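PDB 3IO0: EtuB protein, which probably forms part of the shell of a bacterial microcompartment associated with ethanol utilisation, as a trimer. Local coordinates for residues Glu6-Ala11 and Ala99-Leu104; Asn35-Ile40 and Val87-Asp92; Ser44-Ala49 and Pro73-Gly78; Gly147-Ala152 and Ile189-Ser194; Ala154-Ile159 and Ser213-Met218. One frame throughout, in Å; residues are numbered along the deposited sequence.

Contact 1 (Glu6-Ala11 and Ala99-Leu104)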
# COMPACT_ATOMS: atom_id res chain seq x y z
N GLU A 6 -25.50 12.92 -10.19
CA GLU A 6 -24.21 13.02 -9.51
C GLU A 6 -22.97 12.79 -10.38
O GLU A 6 -21.87 13.18 -9.99
CB GLU A 6 -24.16 12.03 -8.35
CG GLU A 6 -24.99 12.42 -7.15
CD GLU A 6 -26.46 12.09 -7.27
OE1 GLU A 6 -26.90 11.56 -8.32
OE2 GLU A 6 -27.18 12.36 -6.28
N PHE A 7 -23.12 12.15 -11.53
CA PHE A 7 -22.00 11.92 -12.44
C PHE A 7 -21.61 13.19 -13.18
O PHE A 7 -22.45 14.08 -13.37
CB PHE A 7 -22.37 10.83 -13.45
CG PHE A 7 -21.27 10.50 -14.41
CD1 PHE A 7 -20.18 9.73 -14.02
CD2 PHE A 7 -21.32 10.95 -15.72
CE1 PHE A 7 -19.16 9.42 -14.92
CE2 PHE A 7 -20.31 10.64 -16.63
CZ PHE A 7 -19.24 9.87 -16.23
N VAL A 8 -20.35 13.28 -13.60
CA VAL A 8 -19.87 14.45 -14.33
C VAL A 8 -18.90 14.15 -15.51
O VAL A 8 -18.80 14.97 -16.40
CB VAL A 8 -19.25 15.53 -13.37
CG1 VAL A 8 -19.20 16.90 -14.02
CG2 VAL A 8 -20.01 15.65 -12.05
N GLY A 9 -18.26 12.97 -15.55
CA GLY A 9 -17.07 12.65 -16.43
C GLY A 9 -16.03 12.34 -15.38
O GLY A 9 -16.41 12.42 -14.22
N THR A 10 -14.76 11.94 -15.61
CA THR A 10 -14.03 11.27 -16.72
C THR A 10 -12.86 12.02 -17.33
O THR A 10 -13.04 12.98 -18.07
CB THR A 10 -14.86 10.42 -17.67
OG1 THR A 10 -15.48 9.40 -16.89
CG2 THR A 10 -13.96 9.72 -18.71
N ALA A 11 -11.65 11.57 -16.98
CA ALA A 11 -10.39 12.00 -17.60
C ALA A 11 -9.35 10.88 -17.46
O ALA A 11 -9.66 9.83 -16.91
CB ALA A 11 -9.90 13.30 -16.96
N ALA A 99 -16.52 23.60 -10.59
CA ALA A 99 -15.13 23.27 -10.22
C ALA A 99 -14.69 21.90 -10.72
O ALA A 99 -13.62 21.76 -11.32
CB ALA A 99 -14.96 23.37 -8.71
N VAL A 100 -15.52 20.88 -10.47
CA VAL A 100 -15.28 19.52 -10.98
C VAL A 100 -15.12 19.51 -12.51
O VAL A 100 -14.27 18.80 -13.05
CB VAL A 100 -16.40 18.56 -10.57
CG1 VAL A 100 -16.18 17.18 -11.16
CG2 VAL A 100 -16.50 18.47 -9.07
N GLU A 101 -15.95 20.32 -13.19
CA GLU A 101 -15.91 20.45 -14.65
C GLU A 101 -14.57 20.99 -15.15
O GLU A 101 -14.02 20.48 -16.14
CB GLU A 101 -17.07 21.30 -15.18
CG GLU A 101 -18.37 20.53 -15.51
CD GLU A 101 -18.19 19.38 -16.55
OE1 GLU A 101 -17.04 19.10 -16.99
OE2 GLU A 101 -19.21 18.75 -16.91
N ILE A 102 -14.05 21.99 -14.44
CA ILE A 102 -12.72 22.56 -14.71
C ILE A 102 -11.63 21.52 -14.48
O ILE A 102 -10.77 21.33 -15.35
CB ILE A 102 -12.41 23.79 -13.82
CG1 ILE A 102 -13.36 24.94 -14.12
CG2 ILE A 102 -10.97 24.25 -14.01
CD1 ILE A 102 -13.28 26.06 -13.11
N ALA A 103 -11.67 20.86 -13.32
CA ALA A 103 -10.64 19.90 -12.93
C ALA A 103 -10.53 18.73 -13.89
O ALA A 103 -9.43 18.29 -14.20
CB ALA A 103 -10.87 19.41 -11.52
N LEU A 104 -11.68 18.25 -14.36
CA LEU A 104 -11.73 17.20 -15.38
C LEU A 104 -11.14 17.64 -16.71
O LEU A 104 -10.35 16.90 -17.32
CB LEU A 104 -13.16 16.73 -15.59
CG LEU A 104 -13.75 15.79 -14.55
CD1 LEU A 104 -15.23 15.60 -14.85
CD2 LEU A 104 -13.02 14.45 -14.53
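L104 brings the forked end of its side chain down on the G9-T10 peptide unit, with one methyl for each residue. CD1 lies 3.4 Å from G9 C, and CD2 is 3.2 Å from T10 N. CG of L104 stands anti to its own carbonyl carbon (chi1 -78°), and G9 opposite has no side chain to hold the methyls off. One turn earlier V100 takes over: its CG1 methyl sits 4.1 Å from V8 CB, and V8 CG1 also lies 4.3 Å from L104 CD1. E101 reaches the same valine, although its CB starts off to one side and only its end comes near. The chain bends at chi2 (-57°), which carries CD round, and OE2 of E101 ends 3.4 Å from V8 CG1, the two side chains meeting at a slant. Strand 7-11 is an edge strand, within this chain, of the first antiparallel sheet in this circularly permuted BMC domain, and helix 93-111 runs alongside it, with 14° between the segment directions. The strand carries a G1 beta bulge, T10 and A11 both facing T15. Within it, A11 directs CB to the helix, 3.6 Å from L104 O. V19 on strand 15-20 touches both V8 and V100. E6 packs on I159 and F7 on S217 of a neighbouring subunit.

Contact 2 (Asn35-Ile40 and Val87-Asp92)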
# COMPACT_ATOMS: atom_id res chain seq x y z
N ASN A 35 -24.16 22.55 7.91
CA ASN A 35 -25.45 22.65 7.26
C ASN A 35 -25.62 23.80 6.25
O ASN A 35 -26.43 23.71 5.33
CB ASN A 35 -26.58 22.60 8.28
CG ASN A 35 -27.78 21.86 7.73
OD1 ASN A 35 -28.78 22.48 7.36
ND2 ASN A 35 -27.67 20.53 7.62
N THR A 36 -24.84 24.86 6.43
CA THR A 36 -24.82 25.98 5.49
C THR A 36 -23.96 25.63 4.28
O THR A 36 -23.88 26.39 3.32
CB THR A 36 -24.26 27.29 6.15
OG1 THR A 36 -22.82 27.27 6.14
CG2 THR A 36 -24.79 27.46 7.60
N CYS A 37 -23.30 24.47 4.35
CA CYS A 37 -22.33 24.07 3.32
C CYS A 37 -22.25 22.54 3.20
O CYS A 37 -21.40 21.90 3.85
CB CYS A 37 -20.96 24.66 3.66
SG CYS A 37 -19.68 24.21 2.49
N ARG A 38 -23.12 21.95 2.40
CA ARG A 38 -23.19 20.50 2.32
C ARG A 38 -23.22 19.96 0.92
O ARG A 38 -23.77 18.88 0.69
CB ARG A 38 -24.41 19.93 3.07
CG ARG A 38 -25.17 20.93 3.89
CD ARG A 38 -26.51 21.25 3.25
NE ARG A 38 -27.62 20.73 4.04
CZ ARG A 38 -28.88 21.19 3.97
NH1 ARG A 38 -29.19 22.17 3.13
NH2 ARG A 38 -29.82 20.66 4.74
N SER A 39 -22.66 20.68 -0.03
CA SER A 39 -22.54 20.11 -1.36
C SER A 39 -21.08 19.89 -1.72
O SER A 39 -20.21 20.67 -1.34
CB SER A 39 -23.31 20.92 -2.40
OG SER A 39 -22.83 22.23 -2.46
N ILE A 40 -20.85 18.83 -2.47
CA ILE A 40 -19.55 18.21 -2.58
C ILE A 40 -19.17 18.05 -4.05
O ILE A 40 -20.01 17.76 -4.90
CB ILE A 40 -19.56 16.85 -1.76
CG1 ILE A 40 -19.14 17.10 -0.32
CG2 ILE A 40 -18.68 15.75 -2.32
CD1 ILE A 40 -18.27 18.32 -0.15
N VAL A 87 -11.87 16.18 -2.40
CA VAL A 87 -13.24 16.62 -2.16
C VAL A 87 -13.26 18.12 -1.93
O VAL A 87 -12.59 18.62 -1.03
CB VAL A 87 -13.92 15.86 -0.98
CG1 VAL A 87 -15.31 16.38 -0.73
CG2 VAL A 87 -14.00 14.38 -1.29
N LEU A 88 -14.02 18.81 -2.77
CA LEU A 88 -14.24 20.24 -2.65
C LEU A 88 -15.63 20.49 -2.08
O LEU A 88 -16.57 19.77 -2.42
CB LEU A 88 -14.15 20.89 -4.02
CG LEU A 88 -12.89 20.67 -4.85
CD1 LEU A 88 -13.01 21.34 -6.21
CD2 LEU A 88 -11.68 21.18 -4.09
N LYS A 89 -15.76 21.49 -1.21
CA LYS A 89 -17.05 21.84 -0.61
C LYS A 89 -17.54 23.22 -1.05
O LYS A 89 -16.75 24.14 -1.30
CB LYS A 89 -16.99 21.75 0.91
CG LYS A 89 -15.99 22.66 1.59
CD LYS A 89 -16.09 22.54 3.11
CE LYS A 89 -15.10 23.44 3.82
NZ LYS A 89 -14.90 22.96 5.21
N ALA A 90 -18.87 23.35 -1.13
CA ALA A 90 -19.52 24.58 -1.59
C ALA A 90 -20.90 24.67 -0.98
O ALA A 90 -21.52 23.66 -0.68
CB ALA A 90 -19.63 24.59 -3.11
N ALA A 91 -21.38 25.90 -0.81
CA ALA A 91 -22.76 26.13 -0.37
C ALA A 91 -23.74 25.72 -1.47
O ALA A 91 -24.84 25.25 -1.20
CB ALA A 91 -22.95 27.58 0.02
N ASP A 92 -23.32 25.89 -2.72
CA ASP A 92 -24.18 25.64 -3.86
C ASP A 92 -23.59 24.55 -4.77
O ASP A 92 -22.44 24.65 -5.21
CB ASP A 92 -24.38 26.94 -4.63
CG ASP A 92 -25.51 26.87 -5.66
OD1 ASP A 92 -25.64 25.86 -6.41
OD2 ASP A 92 -26.26 27.87 -5.74
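S39 and A90 form an antiparallel hydrogen-bonded pair, and I40 and K89 the non-hydrogen-bonded pair beside it. A90 N donates to S39 O at 3.0 Å, and S39 N returns a longer bond to A90 O at 3.3 Å. That carbonyl oxygen has a second donor: S39 OG, placed between its own backbone N and carbonyl carbon (chi1 59°), bonds A90 O at 2.6 Å from above the carbonyl plane. On the face carrying I40 and K89, I40 CD1 reaches back over the neighbouring strand and lies 3.6 Å from V87 CG1. C37, just before the strand, has SG anti to its backbone N; the sulphur lies beside the start of the extended K89 chain, 4.0 Å from K89 CB. A91 CB meets T36 O at 3.6 Å where the two chains part. The S39-A90 face is covered by helix 93-111, through V93 and A96 among others, and D92 holds the N-cap position of that helix, with OD1 bonded to S94 OG. Strands 39-45 and 84-90 are neighbours in the antiparallel sheet of a BMC domain, met here at the point where the second strand turns into its helix.

Contact 3 (Ser44-Ala49 and Pro73-Gly78)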
# COMPACT_ATOMS: atom_id res chain seq x y z
N SER A 44 -11.60 11.84 -8.23
CA SER A 44 -11.08 10.57 -7.74
C SER A 44 -10.42 9.83 -8.89
O SER A 44 -11.00 9.77 -9.98
CB SER A 44 -12.23 9.73 -7.16
OG SER A 44 -11.74 8.62 -6.41
N ALA A 45 -9.23 9.28 -8.68
CA ALA A 45 -8.52 8.58 -9.76
C ALA A 45 -7.66 7.43 -9.29
O ALA A 45 -7.19 7.41 -8.14
CB ALA A 45 -7.67 9.54 -10.55
N ARG A 46 -7.44 6.48 -10.19
CA ARG A 46 -6.62 5.32 -9.89
C ARG A 46 -5.15 5.66 -10.07
O ARG A 46 -4.31 5.22 -9.30
CB ARG A 46 -6.99 4.13 -10.77
CG ARG A 46 -8.45 3.68 -10.68
CD ARG A 46 -8.81 3.10 -9.32
NE ARG A 46 -7.85 2.08 -8.87
CZ ARG A 46 -7.74 0.86 -9.39
NH1 ARG A 46 -8.52 0.47 -10.38
NH2 ARG A 46 -6.83 0.03 -8.90
N VAL A 47 -4.85 6.46 -11.09
CA VAL A 47 -3.45 6.74 -11.43
C VAL A 47 -3.04 8.21 -11.31
O VAL A 47 -3.56 9.08 -12.02
CB VAL A 47 -3.05 6.16 -12.84
CG1 VAL A 47 -1.61 6.54 -13.21
CG2 VAL A 47 -3.24 4.65 -12.87
N GLY A 48 -2.10 8.47 -10.41
CA GLY A 48 -1.50 9.80 -10.26
C GLY A 48 -2.14 10.59 -9.14
O GLY A 48 -3.14 10.16 -8.57
N ALA A 49 -1.56 11.75 -8.83
CA ALA A 49 -2.08 12.64 -7.81
C ALA A 49 -1.69 14.10 -8.04
O ALA A 49 -2.57 14.97 -8.00
CB ALA A 49 -1.67 12.18 -6.41
N PRO A 73 -4.29 7.31 -1.63
CA PRO A 73 -3.84 5.88 -1.75
C PRO A 73 -2.67 6.10 -2.69
O PRO A 73 -2.50 7.27 -3.00
CB PRO A 73 -5.01 5.20 -2.47
CG PRO A 73 -5.86 6.34 -3.07
CD PRO A 73 -5.59 7.58 -2.28
N ARG A 74 -1.85 5.20 -3.21
CA ARG A 74 -1.51 3.78 -3.02
C ARG A 74 -2.28 2.91 -3.93
O ARG A 74 -2.94 1.96 -3.53
CB ARG A 74 -1.20 3.21 -1.65
CG ARG A 74 -0.05 2.14 -1.83
CD ARG A 74 1.16 2.70 -2.66
NE ARG A 74 2.09 1.73 -3.26
CZ ARG A 74 2.27 1.55 -4.58
NH1 ARG A 74 1.57 2.25 -5.46
NH2 ARG A 74 3.13 0.65 -5.04
N ASP A 75 -2.13 3.28 -5.19
CA ASP A 75 -2.86 2.71 -6.27
C ASP A 75 -1.87 2.62 -7.42
O ASP A 75 -0.73 2.16 -7.22
CB ASP A 75 -4.02 3.62 -6.60
CG ASP A 75 -5.15 2.88 -7.25
OD1 ASP A 75 -4.89 1.84 -7.91
OD2 ASP A 75 -6.30 3.32 -7.10
N THR A 76 -2.33 3.01 -8.61
CA THR A 76 -1.46 3.51 -9.67
C THR A 76 -0.73 2.55 -10.58
O THR A 76 0.27 2.95 -11.12
CB THR A 76 -0.35 4.43 -9.08
OG1 THR A 76 0.01 5.43 -10.03
CG2 THR A 76 0.88 3.63 -8.75
N LYS A 77 -1.17 1.32 -10.83
CA LYS A 77 -2.42 0.76 -10.50
C LYS A 77 -2.11 -0.74 -10.64
O LYS A 77 -2.55 -1.35 -11.61
CB LYS A 77 -3.42 1.21 -11.56
CG LYS A 77 -4.82 0.75 -11.40
CD LYS A 77 -5.36 0.23 -12.73
CE LYS A 77 -6.04 1.29 -13.59
NZ LYS A 77 -6.92 0.65 -14.62
N GLY A 78 -1.24 -1.32 -9.81
CA GLY A 78 -0.14 -0.64 -9.09
C GLY A 78 1.17 -1.22 -9.61
O GLY A 78 1.13 -1.97 -10.55
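R46 takes hold of D75 side-on, with one nitrogen for each carboxylate oxygen. NE of R46 donates to D75 OD2 at 2.7 Å, in the guanidinium plane, while R46 NH2 donates to D75 OD1 at 2.8 Å, the acceptor lying somewhat out of that plane. Both oxygens use their syn lone pairs, yet the two flat groups are not coplanar: their planes lie 36° apart. K77 CG lies over one face of the same guanidinium, toward the rim, 3.3 Å from R46 NH2. The arginine chain bends at chi2 and again at chi3 (-49°), the second bend setting NE beside the acid. K77 and R46 cross at about a right angle; K77 NZ is 4.5 Å from R46 NH1, and the bridge from K77 NZ to D14 probably eases this meeting of like charges. Next to the salt bridge, V47 straddles two residues, with CG1 3.7 Å from T76 OG1 and CG2 3.7 Å from K77 CB. T76 OG1 itself bonds H82 O.

A neighbouring subunit completes the polar site: its N187 ND2 donates to D75 OD2, and its A119 O accepts from R46 NH1. R74 bonds R74 of both other subunits, consistent with a position close to the threefold axis of the trimer. Segment 44-49 runs from the end of strand 39-45 to the start of helix 50-61, where A49 is the N-cap residue and V47 O accepts from Q52. Segment 73-78 belongs to the loop joining strand 66-71 to strand 84-90, the strand that neighbours 39-45 in the sheet.

Contact 4 (Gly147-Ala152 and Ile189-Ser194)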
# COMPACT_ATOMS: atom_id res chain seq x y z
N GLY A 147 6.50 23.87 -7.27
CA GLY A 147 6.92 22.70 -8.05
C GLY A 147 6.73 21.38 -7.32
O GLY A 147 6.88 21.32 -6.09
N ILE A 148 6.39 20.32 -8.06
CA ILE A 148 6.25 18.98 -7.50
C ILE A 148 7.06 17.93 -8.28
O ILE A 148 6.96 17.84 -9.50
CB ILE A 148 4.79 18.53 -7.41
CG1 ILE A 148 3.98 19.53 -6.58
CG2 ILE A 148 4.68 17.11 -6.83
CD1 ILE A 148 2.50 19.38 -6.75
N MET A 149 7.86 17.15 -7.55
CA MET A 149 8.79 16.20 -8.14
C MET A 149 8.61 14.86 -7.49
O MET A 149 8.49 14.78 -6.27
CB MET A 149 10.20 16.60 -7.77
CG MET A 149 10.92 17.45 -8.74
SD MET A 149 12.16 18.32 -7.79
CE MET A 149 11.18 19.73 -7.30
N HIS A 150 8.64 13.80 -8.30
CA HIS A 150 8.91 12.48 -7.78
C HIS A 150 9.26 11.53 -8.89
O HIS A 150 8.95 11.78 -10.06
CB HIS A 150 7.74 11.95 -6.95
CG HIS A 150 6.48 11.81 -7.72
ND1 HIS A 150 6.23 10.75 -8.55
CD2 HIS A 150 5.38 12.61 -7.78
CE1 HIS A 150 5.04 10.89 -9.10
NE2 HIS A 150 4.51 12.01 -8.66
N ALA A 151 9.94 10.45 -8.52
CA ALA A 151 10.21 9.36 -9.44
C ALA A 151 10.26 8.03 -8.68
O ALA A 151 10.56 8.00 -7.47
CB ALA A 151 11.50 9.61 -10.19
N ALA A 152 9.93 6.95 -9.39
CA ALA A 152 9.99 5.60 -8.86
C ALA A 152 10.90 4.81 -9.76
O ALA A 152 10.86 4.99 -10.97
CB ALA A 152 8.61 4.99 -8.84
N ILE A 189 10.71 9.06 -4.06
CA ILE A 189 11.11 10.25 -3.31
C ILE A 189 10.38 11.45 -3.92
O ILE A 189 10.47 11.68 -5.12
CB ILE A 189 12.65 10.48 -3.30
CG1 ILE A 189 13.35 9.44 -2.43
CG2 ILE A 189 12.99 11.89 -2.83
CD1 ILE A 189 13.14 9.63 -0.95
N LEU A 190 9.64 12.17 -3.08
CA LEU A 190 8.92 13.37 -3.52
C LEU A 190 9.50 14.63 -2.90
O LEU A 190 9.88 14.65 -1.74
CB LEU A 190 7.43 13.26 -3.19
CG LEU A 190 6.53 14.45 -3.55
CD1 LEU A 190 5.26 13.99 -4.27
CD2 LEU A 190 6.20 15.27 -2.32
N ILE A 191 9.56 15.69 -3.71
CA ILE A 191 10.05 16.98 -3.26
C ILE A 191 9.06 18.03 -3.70
O ILE A 191 8.42 17.91 -4.75
CB ILE A 191 11.54 17.21 -3.73
CG1 ILE A 191 12.47 16.70 -2.66
CG2 ILE A 191 11.91 18.66 -3.98
CD1 ILE A 191 11.95 16.94 -1.29
N THR A 192 8.90 19.04 -2.87
CA THR A 192 7.98 20.11 -3.15
C THR A 192 8.73 21.42 -2.98
O THR A 192 9.44 21.61 -1.99
CB THR A 192 6.76 19.99 -2.27
OG1 THR A 192 5.68 19.51 -3.07
CG2 THR A 192 6.38 21.29 -1.63
N ILE A 193 8.57 22.31 -3.95
CA ILE A 193 9.46 23.46 -4.08
C ILE A 193 8.71 24.77 -4.33
O ILE A 193 7.70 24.79 -5.04
CB ILE A 193 10.58 23.10 -5.09
CG1 ILE A 193 11.88 22.94 -4.32
CG2 ILE A 193 10.71 24.06 -6.28
CD1 ILE A 193 12.83 21.97 -4.94
N SER A 194 9.18 25.85 -3.70
CA SER A 194 8.59 27.19 -3.91
C SER A 194 9.67 28.26 -4.13
O SER A 194 10.84 28.06 -3.76
CB SER A 194 7.69 27.58 -2.73
OG SER A 194 6.96 28.78 -3.00
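G147 and M149 pair with I193 and I191 in the middle of the antiparallel sheet of the second BMC domain, where strands 145-152 and 189-195 lie side by side, their directions 170° apart. This is the tight part of the ladder. G147 N gives its hydrogen to I193 O at 2.7 Å and I193 N bonds back to G147 O; M149 and I191 exchange a second such pair, with I191 N 2.9 Å from M149 O. Between them, I148 and T192 form a non-hydrogen-bonded pair whose side chains lie side by side and point the same way, I148 CG1 3.9 Å from T192 OG1. From H150 and L190 onward, toward A151 and I189, the ladder becomes loose, its bonding long or bent.

All ten touching residues are buried, none on a solvent side; helices lie over both faces of the sheet. F134 and F138 of helix 132-138 pack against the face bearing I148 and T192. On that face, farther along, H150 slants across L190, and its CD2 approaches L190 CD1 to 3.8 Å, while the H150 ring meets H121 with the planes nearly perpendicular. M149, I191 and I193 occupy the other face under helix 154-167, M149 touching V160 and A164. M149 bends at chi3 (-88°), and its terminal CE lies 3.6 Å from I191 CG2 and equally near I193 CD1.

Contact 5 (Ala154-Ile159 and Ser213-Met218)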
# COMPACT_ATOMS: atom_id res chain seq x y z
N ALA A 154 12.27 4.88 -5.75
CA ALA A 154 12.63 6.05 -4.94
C ALA A 154 14.02 6.62 -5.23
O ALA A 154 14.23 7.82 -5.13
CB ALA A 154 12.46 5.74 -3.47
N GLY A 155 14.97 5.76 -5.59
CA GLY A 155 16.33 6.21 -5.81
C GLY A 155 16.42 7.32 -6.85
O GLY A 155 17.11 8.33 -6.65
N VAL A 156 15.71 7.11 -7.96
CA VAL A 156 15.62 8.09 -9.03
C VAL A 156 15.06 9.39 -8.48
O VAL A 156 15.54 10.47 -8.80
CB VAL A 156 14.72 7.57 -10.16
CG1 VAL A 156 14.88 8.43 -11.40
CG2 VAL A 156 15.05 6.11 -10.47
N GLY A 157 14.04 9.26 -7.63
CA GLY A 157 13.49 10.39 -6.90
C GLY A 157 14.52 11.24 -6.19
O GLY A 157 14.41 12.46 -6.22
N MET A 158 15.51 10.61 -5.54
CA MET A 158 16.60 11.35 -4.86
C MET A 158 17.39 12.21 -5.83
O MET A 158 17.59 13.40 -5.59
CB MET A 158 17.60 10.44 -4.15
CG MET A 158 17.46 10.32 -2.63
SD MET A 158 17.37 11.81 -1.62
CE MET A 158 18.56 12.83 -2.45
N ILE A 159 17.84 11.59 -6.92
CA ILE A 159 18.64 12.27 -7.93
C ILE A 159 17.90 13.50 -8.46
O ILE A 159 18.47 14.60 -8.53
CB ILE A 159 18.97 11.31 -9.09
CG1 ILE A 159 19.66 10.04 -8.56
CG2 ILE A 159 19.81 12.00 -10.14
CD1 ILE A 159 21.06 10.23 -8.01
N SER A 213 17.36 10.93 -17.62
CA SER A 213 18.72 10.45 -17.79
C SER A 213 18.94 9.12 -17.06
O SER A 213 19.34 8.13 -17.69
CB SER A 213 19.72 11.53 -17.33
OG SER A 213 21.04 11.03 -17.28
N ILE A 214 18.63 9.10 -15.76
CA ILE A 214 18.83 7.93 -14.91
C ILE A 214 17.95 6.76 -15.35
O ILE A 214 18.43 5.63 -15.48
CB ILE A 214 18.53 8.24 -13.42
CG1 ILE A 214 19.46 9.33 -12.89
CG2 ILE A 214 18.64 6.97 -12.57
CD1 ILE A 214 20.89 8.89 -12.69
N LEU A 215 16.67 7.05 -15.58
CA LEU A 215 15.75 6.02 -16.02
C LEU A 215 16.26 5.34 -17.29
O LEU A 215 16.20 4.12 -17.40
CB LEU A 215 14.37 6.62 -16.25
CG LEU A 215 13.24 6.37 -15.25
CD1 LEU A 215 13.68 5.64 -13.99
CD2 LEU A 215 12.61 7.71 -14.91
N ARG A 216 16.79 6.14 -18.21
CA ARG A 216 17.36 5.63 -19.46
C ARG A 216 18.60 4.80 -19.20
O ARG A 216 18.71 3.70 -19.75
CB ARG A 216 17.68 6.77 -20.43
CG ARG A 216 16.44 7.46 -20.94
CD ARG A 216 16.54 7.88 -22.39
NE ARG A 216 15.31 8.55 -22.82
CZ ARG A 216 15.04 9.84 -22.58
NH1 ARG A 216 15.92 10.60 -21.93
NH2 ARG A 216 13.90 10.36 -23.00
N SER A 217 19.52 5.30 -18.35
CA SER A 217 20.68 4.52 -17.90
C SER A 217 20.26 3.16 -17.38
O SER A 217 21.03 2.21 -17.48
CB SER A 217 21.45 5.24 -16.79
OG SER A 217 22.04 6.44 -17.22
N MET A 218 19.05 3.07 -16.82
CA MET A 218 18.51 1.81 -16.30
C MET A 218 17.89 0.94 -17.39
O MET A 218 17.24 -0.06 -17.09
CB MET A 218 17.44 2.06 -15.24
CG MET A 218 17.89 2.84 -14.03
SD MET A 218 16.52 3.28 -12.91
CE MET A 218 15.87 1.67 -12.47
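V156 meets I214, L215 and M218 in an interface in which no ring or other flat group takes part; branched aliphatic chains and one thioether make the whole contact. Both methyls of V156 meet L215 CD1, CG2 at 3.8 Å. CG1, anti to the backbone N (chi1 -167°), also lies 4.2 Å from I214 CB, the valine and isoleucine sliding past each other in opposite directions, and CG2 is 4.0 Å from M218 SD. L215 crosses V156 at about a right angle, whereas M218 comes in more obliquely. Helices 154-167 and 197-217 each follow an inner strand of the second BMC domain's sheet, and these segments cross at 142°, with their axes 10.3 Å apart, so only side chains bridge the gap. One turn on from V156, I159 CG2 meets I214 CG1 at 3.8 Å, again nearly perpendicular. Helix 197-217 is finishing here: M218 is the first residue to leave helical geometry, and S217 OG bonds S213 O, an oxygen that also accepts S217 N. In a neighbouring subunit S44 OG is hydrogen-bonded to G155 N, and V16 packs on M218.

How the contacts relate
Contacts 1, 2 and 3 belong to the first BMC domain and contacts 4 and 5 to the second, which follows it. Along the chain the segments of contact 3 fall between those of contact 2, and both between those of contact 1. Contacts 2 and 3 share strand 39-45, their centres 25 Å apart; contacts 1 and 2 touch through A99 and L88. In the second domain the segments of contacts 4 and 5 alternate, and I189 and A151 pack on helix 154-167. Contacts 2 and 5 lie farthest apart, with 42 Å between centres. Between subunits, residues of contacts 1 and 3 touch those of contact 5 in another copy, joining unlike domains around the trimer.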